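Monosaccharide-transporting ATPase (Actinobacillus succinogenes, PDB 5DTE) binds D-allose in the cleft between its two lobes and probably serves as the periplasmic sugar-binding component of an ABC transporter. Local coordinates at residues D94-I99 / R118-A123. Sequence-based numbering, arbitrary orientation.
Sequences DSIAFI and RLDAKA
With CG1 anti to its carbonyl carbon (chi1 -74°) and the chain then fully extended, I99 sends CD1 across to A123, ending 3.7 Å from A123 CB. I96 has a similar first torsion, and its side chain runs alongside that of D120, pointing the same way, CG1 in van der Waals contact with D120 CB at 3.6 Å. The one hydrogen bond across the contact runs from D120 N to S95 O, 2.9 Å, nearly straight at 163° but arriving from above the carbonyl plane. The same oxygen receives a CA-H...O contact from L119 CA, so two successive residues close on it; D120 occupies the N-cap position of helix 121-126. L119 also sets CD2 against F98 CB at 3.9 Å. The S95 carbonyl is presented by a folded loop: D94 OD2 accepts from I96 N, an Asx turn, and from A97 N, extending it to an Asx motif; a type I turn follows from I96 to I99. In this Rossmann-like lobe of a periplasmic binding protein, the contact joins the loops that follow the adjacent parallel strands 87-90 and 112-115, each leading into a helix, 99-105 and 121-126, while F98 packs on L73 and V74 of helix 70-82.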
loop_
_atom_site.group_PDB
_atom_site.type_symbol
_atom_site.label_atom_id
_atom_site.label_comp_id
_atom_site.label_asym_id
_atom_site.label_seq_id
_atom_site.Cartn_x
_atom_site.Cartn_y
_atom_site.Cartn_z
ATOM N N ASP A 94 12.714 0.404 -1.494
ATOM C CA ASP A 94 13.568 -0.686 -1.901
ATOM C C ASP A 94 13.815 -1.526 -0.653
ATOM O O ASP A 94 14.207 -0.991 0.381
ATOM C CB ASP A 94 14.868 -0.136 -2.489
ATOM C CG ASP A 94 15.651 -1.171 -3.234
ATOM O OD1 ASP A 94 15.956 -0.911 -4.418
ATOM O OD2 ASP A 94 15.977 -2.223 -2.638
ATOM N N SER A 95 13.574 -2.826 -0.719
ATOM C CA SER A 95 13.591 -3.621 0.507
ATOM C C SER A 95 15.006 -3.751 1.070
ATOM O O SER A 95 15.205 -4.022 2.265
ATOM C CB SER A 95 12.980 -5.006 0.256
ATOM O OG SER A 95 13.494 -5.595 -0.929
ATOM N N ILE A 96 15.990 -3.521 0.208
ATOM C CA ILE A 96 17.373 -3.809 0.545
ATOM C C ILE A 96 18.248 -2.561 0.640
ATOM O O ILE A 96 19.079 -2.444 1.539
ATOM C CB ILE A 96 17.945 -4.784 -0.478
ATOM C CG1 ILE A 96 17.170 -6.095 -0.372
ATOM C CG2 ILE A 96 19.446 -4.973 -0.279
ATOM C CD1 ILE A 96 17.765 -7.237 -1.130
ATOM N N ALA A 97 18.026 -1.619 -0.271
ATOM C CA ALA A 97 18.826 -0.397 -0.355
ATOM C C ALA A 97 18.923 0.388 0.946
ATOM O O ALA A 97 19.937 1.028 1.203
ATOM C CB ALA A 97 18.272 0.493 -1.431
ATOM N N PHE A 98 17.870 0.340 1.757
ATOM C CA PHE A 98 17.819 1.119 2.998
ATOM C C PHE A 98 18.461 0.462 4.221
ATOM O O PHE A 98 18.482 1.046 5.296
ATOM C CB PHE A 98 16.367 1.467 3.333
ATOM C CG PHE A 98 15.783 2.514 2.432
ATOM C CD1 PHE A 98 15.269 2.167 1.194
ATOM C CD2 PHE A 98 15.767 3.847 2.815
ATOM C CE1 PHE A 98 14.744 3.123 0.359
ATOM C CE2 PHE A 98 15.243 4.810 1.987
ATOM C CZ PHE A 98 14.726 4.448 0.754
ATOM N N ILE A 99 18.986 -0.744 4.071
ATOM C CA ILE A 99 19.603 -1.407 5.212
ATOM C C ILE A 99 20.850 -0.674 5.753
ATOM O O ILE A 99 20.956 -0.478 6.959
ATOM C CB ILE A 99 19.951 -2.868 4.868
ATOM C CG1 ILE A 99 18.677 -3.700 4.842
ATOM C CG2 ILE A 99 20.938 -3.455 5.864
ATOM C CD1 ILE A 99 18.939 -5.134 4.514
ATOM N N ARG A 118 8.148 -3.286 3.479
ATOM C CA ARG A 118 8.961 -4.017 4.450
ATOM C C ARG A 118 10.336 -4.368 3.907
ATOM O O ARG A 118 10.458 -4.930 2.799
ATOM C CB ARG A 118 8.248 -5.289 4.903
ATOM C CG ARG A 118 8.906 -5.970 6.099
ATOM C CD ARG A 118 8.112 -7.205 6.559
ATOM N NE ARG A 118 8.963 -8.213 7.189
ATOM C CZ ARG A 118 9.394 -8.154 8.447
ATOM N NH1 ARG A 118 10.176 -9.113 8.930
ATOM N NH2 ARG A 118 9.052 -7.132 9.222
ATOM N N LEU A 119 11.361 -4.028 4.698
ATOM C CA LEU A 119 12.756 -4.344 4.372
ATOM C C LEU A 119 12.995 -5.869 4.296
ATOM O O LEU A 119 12.361 -6.646 5.011
ATOM C CB LEU A 119 13.717 -3.716 5.396
ATOM C CG LEU A 119 13.788 -2.203 5.676
ATOM C CD1 LEU A 119 14.950 -1.896 6.610
ATOM C CD2 LEU A 119 13.899 -1.366 4.420
ATOM N N ASP A 120 13.908 -6.286 3.420
ATOM C CA ASP A 120 14.223 -7.703 3.244
ATOM C C ASP A 120 14.673 -8.325 4.562
ATOM O O ASP A 120 15.682 -7.907 5.128
ATOM C CB ASP A 120 15.313 -7.879 2.184
ATOM C CG ASP A 120 15.163 -9.166 1.402
ATOM O OD1 ASP A 120 14.102 -9.355 0.768
ATOM O OD2 ASP A 120 16.105 -9.989 1.422
ATOM N N ALA A 121 13.924 -9.308 5.056
ATOM C CA ALA A 121 14.237 -9.919 6.342
ATOM C C ALA A 121 15.562 -10.668 6.305
ATOM O O ALA A 121 16.431 -10.448 7.152
ATOM C CB ALA A 121 13.128 -10.843 6.769
ATOM N N LYS A 122 15.725 -11.549 5.323
ATOM C CA LYS A 122 16.956 -12.328 5.215
ATOM C C LYS A 122 18.189 -11.455 5.023
ATOM O O LYS A 122 19.268 -11.802 5.495
ATOM C CB LYS A 122 16.865 -13.340 4.075
ATOM C CG LYS A 122 16.285 -14.657 4.523
ATOM C CD LYS A 122 16.874 -15.824 3.749
ATOM C CE LYS A 122 16.158 -17.121 4.098
ATOM N NZ LYS A 122 16.757 -18.301 3.420
ATOM N N ALA A 123 18.028 -10.330 4.330
ATOM C CA ALA A 123 19.126 -9.388 4.103
ATOM C C ALA A 123 19.482 -8.594 5.369
ATOM O O ALA A 123 20.658 -8.344 5.666
ATOM C CB ALA A 123 18.766 -8.448 2.976
#